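Local coordinates for protein DNA helicase RecQ (Deinococcus radiodurans, PDB 4Q48) that probably couples ATP hydrolysis to the unwinding of duplex DNA while translocating in the 3'-5' direction, as other RecQ helicases do, at residues E105-L110 and M127-D132; E146-S151 and T180-E185; E232-D237 and P333-M338; A433-D438 and Q451-L456. One frame throughout, in Å; residues are numbered along the deposited sequence.

Interaction 1 (E105-L110 and M127-D132); sequences EVEDAL and MPRTLD
E107 and R129 face each other from two helices, 100-111 and 128-135, whose backbones stay well apart: the nearest pair of CA atoms, those of E107 and T130, is 9.2 Å apart. R129 lies in the first turn of its helix, just after M127 at the N-cap, whereas E107 lies well inside its own. With such spacing the backbones cannot touch, and the contact is built from two long side chains.

The carboxylate of E107 is met by the end of the R129 guanidinium. R129 NH1 lies 2.7 Å from E107 OE2, and R129 NH2 lies 3.2 Å from E107 OE1, a two-pronged, end-on salt bridge with one nitrogen to each oxygen. Both oxygens are approached on their syn sides. They lie close to the guanidinium plane, but the nitrogens stand somewhat out of the carboxylate plane, because the two flat groups are twisted 39° against each other. Both bonds are moderately bent. R129 reaches this far because its CG is anti to the backbone N (chi1 -177°) and the chain stays extended as far as NE.

On the E107 side, the side chain also touches L94 of strand 91-94, an edge strand of the sheet in the N-terminal helicase domain.

The example shows how paired charges can join helices without interlocking. Two bonds, one to each oxygen, limit rotation of the carboxylate, and the nearby guanidinium probably keeps the largely buried E107 ionised.

Interaction 2 (E146-S151 and T180-E185); sequences EAHCVS and TATADE
This is a buried polar contact between two helicase sequence motifs, the DEAH box (motif II), to which E146, A147 and H148 belong, and a T-A-T sequence, T180 to T182, that matches motif III of superfamily 2 helicases. The DEAH box runs on from the end of strand 139-145, and T180 closes the neighbouring parallel strand 176-180, in the N-terminal RecA-like domain, where loops of such sheets gather round the nucleotide site. The side chain of T180 is about 6 Å from that of K52, which binds ADP in another structure of this protein.

The bond that links the motifs joins H148 ND1 to T180 OG1 at 2.9 Å. It is nearly straight, at 166°, and the hydroxyl meets the ring at its edge, in the ring plane. H148 directs its ring this way from a short 3-10 segment, with CG lodged between the backbone N and the carbonyl carbon (chi1 54°). One face of the ring is covered from within the same loop by E146 O, 3.8 Å above its centre.

T180 OG1 has a second task, since T182 N donates to it at 3.1 Å. That closes an ST turn, and the same hydroxyl therefore shapes the motif III loop and ties it to the DEAH box. Around this pair, H148 also meets the ring of H155, and the backbone of T180 pairs with V44 of strand 42-45 and M46 just after it.

T182 lies across H148 at about a right angle, with T182 OG1 3.7 Å from H148 CB and T182 CG2 3.9 Å from H148 ND1.

Interaction 3 (E232-D237 and P333-M338); sequences EEHPGD and PSTAWM
H234 NE2 and T335 OG1, 3.0 Å apart, form the shortest polar bond between the residue just after helix 222-233 and strand 334-340. The bond is close to straight, at 166°, and the hydroxyl lies at the edge of the imidazole, in its plane. The flanking ring carbons lie farther from the hydroxyl, H234 CE1 at 3.9 Å from T335 OG1.

The other nitrogen is engaged as well, though less firmly: H234 ND1 donates a weak bond to D237 OD2, 3.4 Å away and again in the ring plane. Both ring nitrogens are thus engaged, one with the strand and one with its own loop, which limits how far the ring can turn. The loop itself is a type I beta turn running from H234 to D237. T335 presents its hydroxyl by holding OG1 anti to the carbonyl carbon (chi1 -44°). F229 of the helix lies next to H234 and stacks on W337, while the carboxylate of E233 is bound to R215 on strand 212-218.

T335 stands on a strand flanked by 212-218 and 305-310 in a six-stranded parallel sheet. Helix 222-233 leaves strand 212-218 and, through the H234 turn, leads into strand 238-242, a beta-alpha-beta crossover. The arrangement is that of a RecA-like fold, here the second of the two in this helicase core.

Interaction 4 (A433-D438 and Q451-L456); sequences AAHLTD and QGHHQL
H435 and H453 come from backbones 10.1 Å apart between their CA atoms, the first on helix 433-441, the second in the loop that leaves helix 446-451 by a Schellman motif at G452. Only the two imidazoles bridge the gap, nitrogen to nitrogen: H435 NE2 lies 2.9 Å from H453 ND1, and the bond is almost linear at 176°. Either nitrogen could be the donor, but one ring must supply a proton and the other a lone pair, so the pair probably disfavours both histidines being fully protonated at once.

Each ring receives its partner at the edge, near its own plane. The planes themselves are turned 64° against each other and the centroids are 5.1 Å apart, a rim-to-rim arrangement in which neither ring covers the other. H435 extends toward the loop with CG anti to the backbone N (chi1 -174°). One face of H453 is covered by its own segment, Q451 CB lying 3.6 Å above its centre.

F431 joins the two from the chain just ahead of helix 433-441, stacking on the H435 ring and meeting that of H453 edge-to-face. The three rings form an aromatic cluster, with H435 and H453 buried, and K447 and V448 of helix 446-451 border it. The contact joins helix 433-441 to the loop after helix 446-451 within the RQC domain, a winged-helix fold of the helix-turn-helix class.

In the fold
The four contacts follow one another along the chain without overlap and mark out the modular build of the RecQ catalytic core. Interactions 1 and 2 share the N-terminal RecA-like domain and its seven-stranded parallel sheet, with centres 27 Å apart: the first is beside edge strand 91-94, the second at the strand ends facing the nucleotide site. Interaction 3 belongs to the second RecA-like domain, its centre 31 Å from that of interaction 2. Interaction 4 lies in the RQC domain, 52 Å from interaction 3 between centres. No two touch and each contact is confined to a single domain, which is consistent with domains able to shift relative to one another.

Interaction 1 (E105-L110 and M127-D132)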
loop_
_atom_site.group_PDB
_atom_site.type_symbol
_atom_site.label_atom_id
_atom_site.label_comp_id
_atom_site.label_asym_id
_atom_site.label_seq_id
_atom_site.Cartn_x
_atom_site.Cartn_y
_atom_site.Cartn_z
ATOM N N GLU A 105 -28.024 -3.719 -24.244
ATOM C CA GLU A 105 -28.479 -2.318 -24.260
ATOM C C GLU A 105 -27.490 -1.351 -23.640
ATOM O O GLU A 105 -27.538 -0.144 -23.919
ATOM C CB GLU A 105 -29.813 -2.181 -23.512
ATOM C CG GLU A 105 -30.718 -3.404 -23.621
ATOM C CD GLU A 105 -32.038 -3.254 -22.879
ATOM O OE1 GLU A 105 -33.085 -3.138 -23.557
ATOM O OE2 GLU A 105 -32.008 -3.108 -21.629
ATOM N N VAL A 106 -26.550 -1.876 -22.867
ATOM C CA VAL A 106 -25.461 -1.059 -22.384
ATOM C C VAL A 106 -24.503 -0.903 -23.548
ATOM O O VAL A 106 -23.940 0.175 -23.795
ATOM C CB VAL A 106 -24.793 -1.697 -21.153
ATOM C CG1 VAL A 106 -23.523 -0.964 -20.765
ATOM C CG2 VAL A 106 -25.783 -1.686 -19.999
ATOM N N GLU A 107 -24.348 -1.988 -24.285
ATOM C CA GLU A 107 -23.574 -1.947 -25.508
ATOM C C GLU A 107 -24.153 -0.935 -26.501
ATOM O O GLU A 107 -23.376 -0.170 -27.095
ATOM C CB GLU A 107 -23.486 -3.337 -26.124
ATOM C CG GLU A 107 -22.471 -4.176 -25.410
ATOM C CD GLU A 107 -22.512 -5.610 -25.836
ATOM O OE1 GLU A 107 -23.464 -5.974 -26.557
ATOM O OE2 GLU A 107 -21.594 -6.371 -25.454
ATOM N N ASP A 108 -25.482 -0.916 -26.671
ATOM C CA ASP A 108 -26.089 0.054 -27.587
ATOM C C ASP A 108 -25.793 1.446 -27.091
ATOM O O ASP A 108 -25.452 2.346 -27.854
ATOM C CB ASP A 108 -27.615 -0.105 -27.693
ATOM C CG ASP A 108 -28.051 -1.060 -28.802
ATOM O OD1 ASP A 108 -27.219 -1.848 -29.322
ATOM O OD2 ASP A 108 -29.260 -1.020 -29.139
ATOM N N ALA A 109 -25.880 1.593 -25.777
ATOM C CA ALA A 109 -25.741 2.892 -25.172
ATOM C C ALA A 109 -24.305 3.355 -25.291
ATOM O O ALA A 109 -24.042 4.528 -25.565
ATOM C CB ALA A 109 -26.199 2.834 -23.711
ATOM N N LEU A 110 -23.383 2.407 -25.152
ATOM C CA LEU A 110 -21.978 2.674 -25.372
ATOM C C LEU A 110 -21.744 3.143 -26.819
ATOM O O LEU A 110 -21.119 4.186 -27.074
ATOM C CB LEU A 110 -21.164 1.415 -25.073
ATOM C CG LEU A 110 -19.670 1.430 -25.392
ATOM C CD1 LEU A 110 -18.928 2.426 -24.501
ATOM C CD2 LEU A 110 -19.078 0.036 -25.249
ATOM N N MET A 127 -12.679 -10.276 -23.523
ATOM C CA MET A 127 -13.355 -11.070 -24.555
ATOM C C MET A 127 -13.124 -10.442 -25.950
ATOM O O MET A 127 -13.302 -9.212 -26.131
ATOM C CB MET A 127 -14.859 -11.169 -24.281
ATOM C CG MET A 127 -15.286 -12.019 -23.107
ATOM S SD MET A 127 -17.088 -11.941 -22.928
ATOM C CE MET A 127 -17.382 -13.337 -21.827
ATOM N N PRO A 128 -12.737 -11.273 -26.944
ATOM C CA PRO A 128 -12.361 -10.758 -28.273
ATOM C C PRO A 128 -13.481 -9.927 -28.900
ATOM O O PRO A 128 -13.243 -8.907 -29.546
ATOM C CB PRO A 128 -12.094 -12.035 -29.083
ATOM C CG PRO A 128 -11.802 -13.089 -28.058
ATOM C CD PRO A 128 -12.712 -12.746 -26.905
ATOM N N ARG A 129 -14.708 -10.353 -28.655
ATOM C CA ARG A 129 -15.869 -9.605 -29.099
ATOM C C ARG A 129 -15.925 -8.213 -28.470
ATOM O O ARG A 129 -16.165 -7.220 -29.171
ATOM C CB ARG A 129 -17.138 -10.388 -28.797
ATOM C CG ARG A 129 -18.373 -9.739 -29.285
ATOM C CD ARG A 129 -19.558 -10.277 -28.541
ATOM N NE ARG A 129 -20.813 -9.673 -28.967
ATOM C CZ ARG A 129 -21.497 -8.818 -28.219
ATOM N NH1 ARG A 129 -21.015 -8.477 -27.030
ATOM N NH2 ARG A 129 -22.646 -8.299 -28.660
ATOM N N THR A 130 -15.703 -8.129 -27.160
ATOM C CA THR A 130 -15.811 -6.849 -26.477
ATOM C C THR A 130 -14.775 -5.835 -26.993
ATOM O O THR A 130 -15.078 -4.662 -27.191
ATOM C CB THR A 130 -15.637 -7.028 -24.940
ATOM O OG1 THR A 130 -16.651 -7.903 -24.443
ATOM C CG2 THR A 130 -15.721 -5.685 -24.199
ATOM N N LEU A 131 -13.562 -6.303 -27.243
ATOM C CA LEU A 131 -12.498 -5.423 -27.710
ATOM C C LEU A 131 -12.842 -4.868 -29.098
ATOM O O LEU A 131 -12.456 -3.750 -29.451
ATOM C CB LEU A 131 -11.170 -6.178 -27.717
ATOM C CG LEU A 131 -10.613 -6.367 -26.296
ATOM C CD1 LEU A 131 -9.670 -7.537 -26.265
ATOM C CD2 LEU A 131 -9.924 -5.121 -25.741
ATOM N N ASP A 132 -13.605 -5.642 -29.866
ATOM C CA ASP A 132 -14.035 -5.215 -31.191
ATOM C C ASP A 132 -15.035 -4.045 -31.108
ATOM O O ASP A 132 -14.890 -3.070 -31.866
ATOM C CB ASP A 132 -14.672 -6.393 -31.953
ATOM C CG ASP A 132 -13.636 -7.333 -32.577
ATOM O OD1 ASP A 132 -12.446 -6.978 -32.643
ATOM O OD2 ASP A 132 -14.012 -8.453 -32.982
#

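Interaction 2 (E146-S151 and T180-E185)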
loop_
_atom_site.group_PDB
_atom_site.type_symbol
_atom_site.label_atom_id
_atom_site.label_comp_id
_atom_site.label_asym_id
_atom_site.label_seq_id
_atom_site.Cartn_x
_atom_site.Cartn_y
_atom_site.Cartn_z
ATOM N N GLU A 146 -7.317 -0.353 -9.274
ATOM C CA GLU A 146 -6.641 -1.440 -8.575
ATOM C C GLU A 146 -5.632 -2.162 -9.453
ATOM O O GLU A 146 -5.649 -3.397 -9.542
ATOM C CB GLU A 146 -7.660 -2.423 -8.013
ATOM C CG GLU A 146 -8.173 -1.973 -6.654
ATOM C CD GLU A 146 -9.642 -2.204 -6.500
ATOM O OE1 GLU A 146 -10.279 -2.543 -7.519
ATOM O OE2 GLU A 146 -10.162 -2.060 -5.373
ATOM N N ALA A 147 -4.748 -1.381 -10.081
ATOM C CA ALA A 147 -3.783 -1.889 -11.054
ATOM C C ALA A 147 -2.849 -2.963 -10.483
ATOM O O ALA A 147 -2.239 -3.753 -11.223
ATOM C CB ALA A 147 -2.973 -0.746 -11.611
ATOM N N HIS A 148 -2.712 -2.963 -9.162
ATOM C CA HIS A 148 -1.793 -3.859 -8.483
ATOM C C HIS A 148 -2.066 -5.326 -8.796
ATOM O O HIS A 148 -1.145 -6.142 -8.762
ATOM C CB HIS A 148 -1.870 -3.639 -6.972
ATOM C CG HIS A 148 -3.255 -3.750 -6.410
ATOM N ND1 HIS A 148 -3.986 -2.655 -6.000
ATOM C CD2 HIS A 148 -4.039 -4.830 -6.183
ATOM C CE1 HIS A 148 -5.161 -3.057 -5.545
ATOM N NE2 HIS A 148 -5.217 -4.373 -5.642
ATOM N N CYS A 149 -3.301 -5.646 -9.176
ATOM C CA CYS A 149 -3.691 -7.039 -9.368
ATOM C C CYS A 149 -2.917 -7.771 -10.455
ATOM O O CYS A 149 -2.952 -8.996 -10.512
ATOM C CB CYS A 149 -5.180 -7.144 -9.676
ATOM S SG CYS A 149 -6.256 -6.945 -8.268
ATOM N N VAL A 150 -2.261 -7.027 -11.338
ATOM C CA VAL A 150 -1.436 -7.635 -12.377
ATOM C C VAL A 150 -0.229 -8.354 -11.758
ATOM O O VAL A 150 0.249 -9.355 -12.288
ATOM C CB VAL A 150 -0.960 -6.585 -13.416
ATOM C CG1 VAL A 150 -2.155 -5.911 -14.058
ATOM C CG2 VAL A 150 -0.045 -5.541 -12.784
ATOM N N SER A 151 0.231 -7.846 -10.618
ATOM C CA SER A 151 1.442 -8.320 -9.947
ATOM C C SER A 151 1.253 -9.584 -9.121
ATOM O O SER A 151 0.216 -9.756 -8.471
ATOM C CB SER A 151 1.991 -7.220 -9.033
ATOM O OG SER A 151 3.240 -7.591 -8.484
ATOM N N THR A 180 -3.750 2.975 -8.049
ATOM C CA THR A 180 -3.737 1.970 -6.989
ATOM C C THR A 180 -3.608 2.608 -5.600
ATOM O O THR A 180 -3.176 3.757 -5.455
ATOM C CB THR A 180 -2.603 0.921 -7.194
ATOM O OG1 THR A 180 -2.700 -0.104 -6.190
ATOM C CG2 THR A 180 -1.228 1.568 -7.152
ATOM N N ALA A 181 -3.979 1.838 -4.582
ATOM C CA ALA A 181 -3.880 2.272 -3.192
ATOM C C ALA A 181 -2.821 1.446 -2.483
ATOM O O ALA A 181 -2.505 1.693 -1.321
ATOM C CB ALA A 181 -5.220 2.161 -2.482
ATOM N N THR A 182 -2.288 0.443 -3.169
ATOM C CA THR A 182 -1.252 -0.368 -2.563
ATOM C C THR A 182 -0.052 -0.249 -3.485
ATOM O O THR A 182 0.010 -0.862 -4.557
ATOM C CB THR A 182 -1.668 -1.834 -2.393
ATOM O OG1 THR A 182 -1.207 -2.603 -3.523
ATOM C CG2 THR A 182 -3.198 -1.938 -2.245
ATOM N N ALA A 183 0.956 0.454 -2.992
ATOM C CA ALA A 183 2.070 0.890 -3.822
ATOM C C ALA A 183 3.390 0.196 -3.488
ATOM O O ALA A 183 4.453 0.827 -3.519
ATOM C CB ALA A 183 2.219 2.410 -3.716
ATOM N N ASP A 184 3.310 -1.090 -3.144
ATOM C CA ASP A 184 4.495 -1.946 -3.013
ATOM C C ASP A 184 5.498 -1.719 -4.169
ATOM O O ASP A 184 5.115 -1.604 -5.332
ATOM C CB ASP A 184 4.064 -3.413 -2.923
ATOM C CG ASP A 184 5.114 -4.293 -2.281
ATOM O OD1 ASP A 184 6.251 -3.828 -2.111
ATOM O OD2 ASP A 184 4.801 -5.450 -1.931
ATOM N N GLU A 185 6.779 -1.619 -3.823
ATOM C CA GLU A 185 7.814 -1.102 -4.714
ATOM C C GLU A 185 8.117 -2.049 -5.868
ATOM O O GLU A 185 8.293 -1.608 -7.003
ATOM C CB GLU A 185 9.074 -0.856 -3.882
ATOM C CG GLU A 185 10.331 -0.390 -4.584
ATOM C CD GLU A 185 11.556 -0.530 -3.664
ATOM O OE1 GLU A 185 11.388 -0.517 -2.414
ATOM O OE2 GLU A 185 12.692 -0.657 -4.180
#

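Interaction 3 (E232-D237 and P333-M338)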
loop_
_atom_site.group_PDB
_atom_site.type_symbol
_atom_site.label_atom_id
_atom_site.label_comp_id
_atom_site.label_asym_id
_atom_site.label_seq_id
_atom_site.Cartn_x
_atom_site.Cartn_y
_atom_site.Cartn_z
ATOM N N GLU A 232 -5.878 6.003 30.520
ATOM C CA GLU A 232 -4.980 7.127 30.677
ATOM C C GLU A 232 -5.182 8.122 29.527
ATOM O O GLU A 232 -5.235 9.326 29.768
ATOM C CB GLU A 232 -3.524 6.633 30.787
ATOM C CG GLU A 232 -2.444 7.720 30.707
ATOM C CD GLU A 232 -2.523 8.719 31.841
ATOM O OE1 GLU A 232 -2.579 8.295 33.024
ATOM O OE2 GLU A 232 -2.538 9.935 31.538
ATOM N N GLU A 233 -5.355 7.640 28.294
ATOM C CA GLU A 233 -5.327 8.550 27.142
ATOM C C GLU A 233 -6.649 8.696 26.360
ATOM O O GLU A 233 -6.860 9.729 25.710
ATOM C CB GLU A 233 -4.225 8.139 26.153
ATOM C CG GLU A 233 -2.853 8.697 26.492
ATOM C CD GLU A 233 -1.800 8.443 25.401
ATOM O OE1 GLU A 233 -1.707 9.343 24.522
ATOM O OE2 GLU A 233 -1.087 7.388 25.418
ATOM N N HIS A 234 -7.537 7.696 26.413
ATOM C CA HIS A 234 -8.790 7.785 25.658
ATOM C C HIS A 234 -10.040 7.311 26.414
ATOM O O HIS A 234 -10.883 6.616 25.850
ATOM C CB HIS A 234 -8.646 7.030 24.344
ATOM C CG HIS A 234 -7.693 7.689 23.397
ATOM N ND1 HIS A 234 -8.034 8.799 22.654
ATOM C CD2 HIS A 234 -6.399 7.426 23.109
ATOM C CE1 HIS A 234 -6.992 9.183 21.939
ATOM N NE2 HIS A 234 -5.988 8.364 22.194
ATOM N N PRO A 235 -10.200 7.772 27.675
ATOM C CA PRO A 235 -11.140 7.227 28.653
ATOM C C PRO A 235 -12.538 6.884 28.136
ATOM O O PRO A 235 -12.966 5.737 28.360
ATOM C CB PRO A 235 -11.229 8.351 29.673
ATOM C CG PRO A 235 -9.898 9.008 29.591
ATOM C CD PRO A 235 -9.585 9.023 28.177
ATOM N N GLY A 236 -13.246 7.802 27.486
ATOM C CA GLY A 236 -14.595 7.470 27.054
ATOM C C GLY A 236 -14.820 7.537 25.555
ATOM O O GLY A 236 -15.940 7.728 25.109
ATOM N N ASP A 237 -13.759 7.381 24.771
ATOM C CA ASP A 237 -13.826 7.646 23.338
ATOM C C ASP A 237 -14.125 6.409 22.510
ATOM O O ASP A 237 -13.959 5.285 22.984
ATOM C CB ASP A 237 -12.518 8.274 22.874
ATOM C CG ASP A 237 -12.293 9.662 23.476
ATOM O OD1 ASP A 237 -13.296 10.325 23.898
ATOM O OD2 ASP A 237 -11.103 10.074 23.537
ATOM N N PRO A 333 -6.900 14.822 16.653
ATOM C CA PRO A 333 -5.843 13.893 17.085
ATOM C C PRO A 333 -6.354 12.488 17.399
ATOM O O PRO A 333 -7.374 12.334 18.077
ATOM C CB PRO A 333 -5.299 14.544 18.360
ATOM C CG PRO A 333 -5.558 15.987 18.191
ATOM C CD PRO A 333 -6.899 16.047 17.473
ATOM N N SER A 334 -5.655 11.477 16.908
ATOM C CA SER A 334 -5.984 10.116 17.241
ATOM C C SER A 334 -4.687 9.351 17.335
ATOM O O SER A 334 -3.676 9.790 16.790
ATOM C CB SER A 334 -6.921 9.508 16.206
ATOM O OG SER A 334 -8.144 10.208 16.198
ATOM N N THR A 335 -4.709 8.236 18.059
ATOM C CA THR A 335 -3.519 7.428 18.281
ATOM C C THR A 335 -3.652 6.068 17.629
ATOM O O THR A 335 -4.687 5.415 17.750
ATOM C CB THR A 335 -3.252 7.159 19.770
ATOM O OG1 THR A 335 -3.431 8.346 20.566
ATOM C CG2 THR A 335 -1.860 6.533 19.942
ATOM N N ALA A 336 -2.613 5.627 16.941
ATOM C CA ALA A 336 -2.547 4.237 16.549
ATOM C C ALA A 336 -1.518 3.623 17.454
ATOM O O ALA A 336 -0.381 4.091 17.497
ATOM C CB ALA A 336 -2.193 4.085 15.099
ATOM N N TRP A 337 -1.952 2.619 18.217
ATOM C CA TRP A 337 -1.191 2.006 19.306
ATOM C C TRP A 337 -1.104 0.505 19.065
ATOM O O TRP A 337 -2.141 -0.162 18.921
ATOM C CB TRP A 337 -1.901 2.306 20.603
ATOM C CG TRP A 337 -1.345 1.799 21.897
ATOM C CD1 TRP A 337 -0.646 2.522 22.819
ATOM C CD2 TRP A 337 -1.550 0.497 22.476
ATOM N NE1 TRP A 337 -0.375 1.744 23.928
ATOM C CE2 TRP A 337 -0.917 0.497 23.742
ATOM C CE3 TRP A 337 -2.202 -0.667 22.048
ATOM C CZ2 TRP A 337 -0.904 -0.629 24.580
ATOM C CZ3 TRP A 337 -2.172 -1.792 22.878
ATOM C CH2 TRP A 337 -1.539 -1.751 24.136
ATOM N N MET A 338 0.115 -0.030 18.972
ATOM C CA MET A 338 0.300 -1.466 18.724
ATOM C C MET A 338 1.426 -2.076 19.568
ATOM O O MET A 338 2.535 -1.526 19.712
ATOM C CB MET A 338 0.563 -1.752 17.242
ATOM C CG MET A 338 1.034 -3.192 16.949
ATOM S SD MET A 338 1.188 -3.643 15.194
ATOM C CE MET A 338 2.635 -2.735 14.694
#

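Interaction 4 (A433-D438 and Q451-L456)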
loop_
_atom_site.group_PDB
_atom_site.type_symbol
_atom_site.label_atom_id
_atom_site.label_comp_id
_atom_site.label_asym_id
_atom_site.label_seq_id
_atom_site.Cartn_x
_atom_site.Cartn_y
_atom_site.Cartn_z
ATOM N N ALA A 433 25.163 -11.371 -0.907
ATOM C CA ALA A 433 25.572 -10.868 0.400
ATOM C C ALA A 433 26.861 -11.515 0.913
ATOM O O ALA A 433 27.745 -10.835 1.456
ATOM C CB ALA A 433 24.446 -11.069 1.398
ATOM N N ALA A 434 26.944 -12.839 0.784
ATOM C CA ALA A 434 28.124 -13.570 1.258
ATOM C C ALA A 434 29.392 -13.172 0.489
ATOM O O ALA A 434 30.437 -12.917 1.093
ATOM C CB ALA A 434 27.894 -15.050 1.154
ATOM N N HIS A 435 29.288 -13.106 -0.840
ATOM C CA HIS A 435 30.415 -12.683 -1.667
ATOM C C HIS A 435 30.904 -11.274 -1.341
ATOM O O HIS A 435 32.097 -11.058 -1.111
ATOM C CB HIS A 435 30.067 -12.756 -3.148
ATOM C CG HIS A 435 31.236 -12.457 -4.031
ATOM N ND1 HIS A 435 32.144 -13.423 -4.410
ATOM C CD2 HIS A 435 31.675 -11.294 -4.568
ATOM C CE1 HIS A 435 33.087 -12.868 -5.151
ATOM N NE2 HIS A 435 32.825 -11.577 -5.262
ATOM N N LEU A 436 29.973 -10.326 -1.309
ATOM C CA LEU A 436 30.267 -8.962 -0.901
ATOM C C LEU A 436 31.015 -8.938 0.440
ATOM O O LEU A 436 31.979 -8.176 0.640
ATOM C CB LEU A 436 28.969 -8.175 -0.783
ATOM C CG LEU A 436 28.198 -7.892 -2.077
ATOM C CD1 LEU A 436 26.924 -7.100 -1.789
ATOM C CD2 LEU A 436 29.061 -7.141 -3.052
ATOM N N THR A 437 30.568 -9.797 1.348
ATOM C CA THR A 437 31.125 -9.849 2.695
ATOM C C THR A 437 32.570 -10.320 2.637
ATOM O O THR A 437 33.399 -9.889 3.447
ATOM C CB THR A 437 30.288 -10.759 3.601
ATOM O OG1 THR A 437 28.926 -10.308 3.615
ATOM C CG2 THR A 437 30.846 -10.797 5.003
ATOM N N ASP A 438 32.854 -11.208 1.675
ATOM C CA ASP A 438 34.214 -11.717 1.442
ATOM C C ASP A 438 35.122 -10.587 1.011
ATOM O O ASP A 438 36.237 -10.431 1.528
ATOM C CB ASP A 438 34.240 -12.805 0.361
ATOM C CG ASP A 438 33.933 -14.192 0.901
ATOM O OD1 ASP A 438 34.154 -14.429 2.117
ATOM O OD2 ASP A 438 33.451 -15.036 0.103
ATOM N N GLN A 451 37.138 -13.364 -10.038
ATOM C CA GLN A 451 36.620 -12.087 -10.556
ATOM C C GLN A 451 37.636 -10.941 -10.414
ATOM O O GLN A 451 37.390 -9.816 -10.875
ATOM C CB GLN A 451 35.304 -11.716 -9.866
ATOM C CG GLN A 451 34.205 -12.754 -9.953
ATOM C CD GLN A 451 33.440 -12.684 -11.256
ATOM O OE1 GLN A 451 33.573 -11.723 -12.007
ATOM N NE2 GLN A 451 32.633 -13.706 -11.534
ATOM N N GLY A 452 38.772 -11.250 -9.787
ATOM C CA GLY A 452 39.877 -10.316 -9.609
ATOM C C GLY A 452 39.737 -9.415 -8.398
ATOM O O GLY A 452 40.618 -8.598 -8.075
ATOM N N HIS A 453 38.647 -9.630 -7.672
ATOM C CA HIS A 453 38.247 -8.756 -6.586
ATOM C C HIS A 453 39.287 -8.629 -5.509
ATOM O O HIS A 453 39.207 -7.722 -4.698
ATOM C CB HIS A 453 36.945 -9.262 -5.999
ATOM C CG HIS A 453 35.778 -9.087 -6.917
ATOM N ND1 HIS A 453 34.540 -9.626 -6.660
ATOM C CD2 HIS A 453 35.656 -8.381 -8.067
ATOM C CE1 HIS A 453 33.704 -9.282 -7.628
ATOM N NE2 HIS A 453 34.356 -8.525 -8.490
ATOM N N HIS A 454 40.295 -9.490 -5.537
ATOM C CA HIS A 454 41.289 -9.501 -4.467
ATOM C C HIS A 454 42.236 -8.303 -4.511
ATOM O O HIS A 454 42.863 -7.977 -3.504
ATOM C CB HIS A 454 42.098 -10.813 -4.476
ATOM C CG HIS A 454 42.685 -11.168 -5.807
ATOM N ND1 HIS A 454 41.939 -11.730 -6.824
ATOM C CD2 HIS A 454 43.952 -11.072 -6.277
ATOM C CE1 HIS A 454 42.716 -11.942 -7.870
ATOM N NE2 HIS A 454 43.943 -11.551 -7.565
ATOM N N GLN A 455 42.357 -7.628 -5.646
ATOM C CA GLN A 455 43.011 -6.330 -5.543
ATOM C C GLN A 455 42.338 -5.218 -6.342
ATOM O O GLN A 455 42.972 -4.437 -7.025
ATOM C CB GLN A 455 44.520 -6.467 -5.841
ATOM C CG GLN A 455 44.940 -7.513 -6.865
ATOM C CD GLN A 455 46.367 -8.022 -6.610
ATOM O OE1 GLN A 455 46.928 -7.833 -5.516
ATOM N NE2 GLN A 455 46.952 -8.685 -7.612
ATOM N N LEU A 456 41.038 -5.111 -6.093
ATOM C CA LEU A 456 40.300 -3.864 -6.186
ATOM C C LEU A 456 40.784 -3.067 -4.981
ATOM O O LEU A 456 41.167 -3.661 -3.970
ATOM C CB LEU A 456 38.802 -4.114 -6.085
ATOM C CG LEU A 456 37.944 -4.427 -7.296
ATOM C CD1 LEU A 456 38.583 -5.494 -8.160
ATOM C CD2 LEU A 456 36.617 -4.942 -6.771
#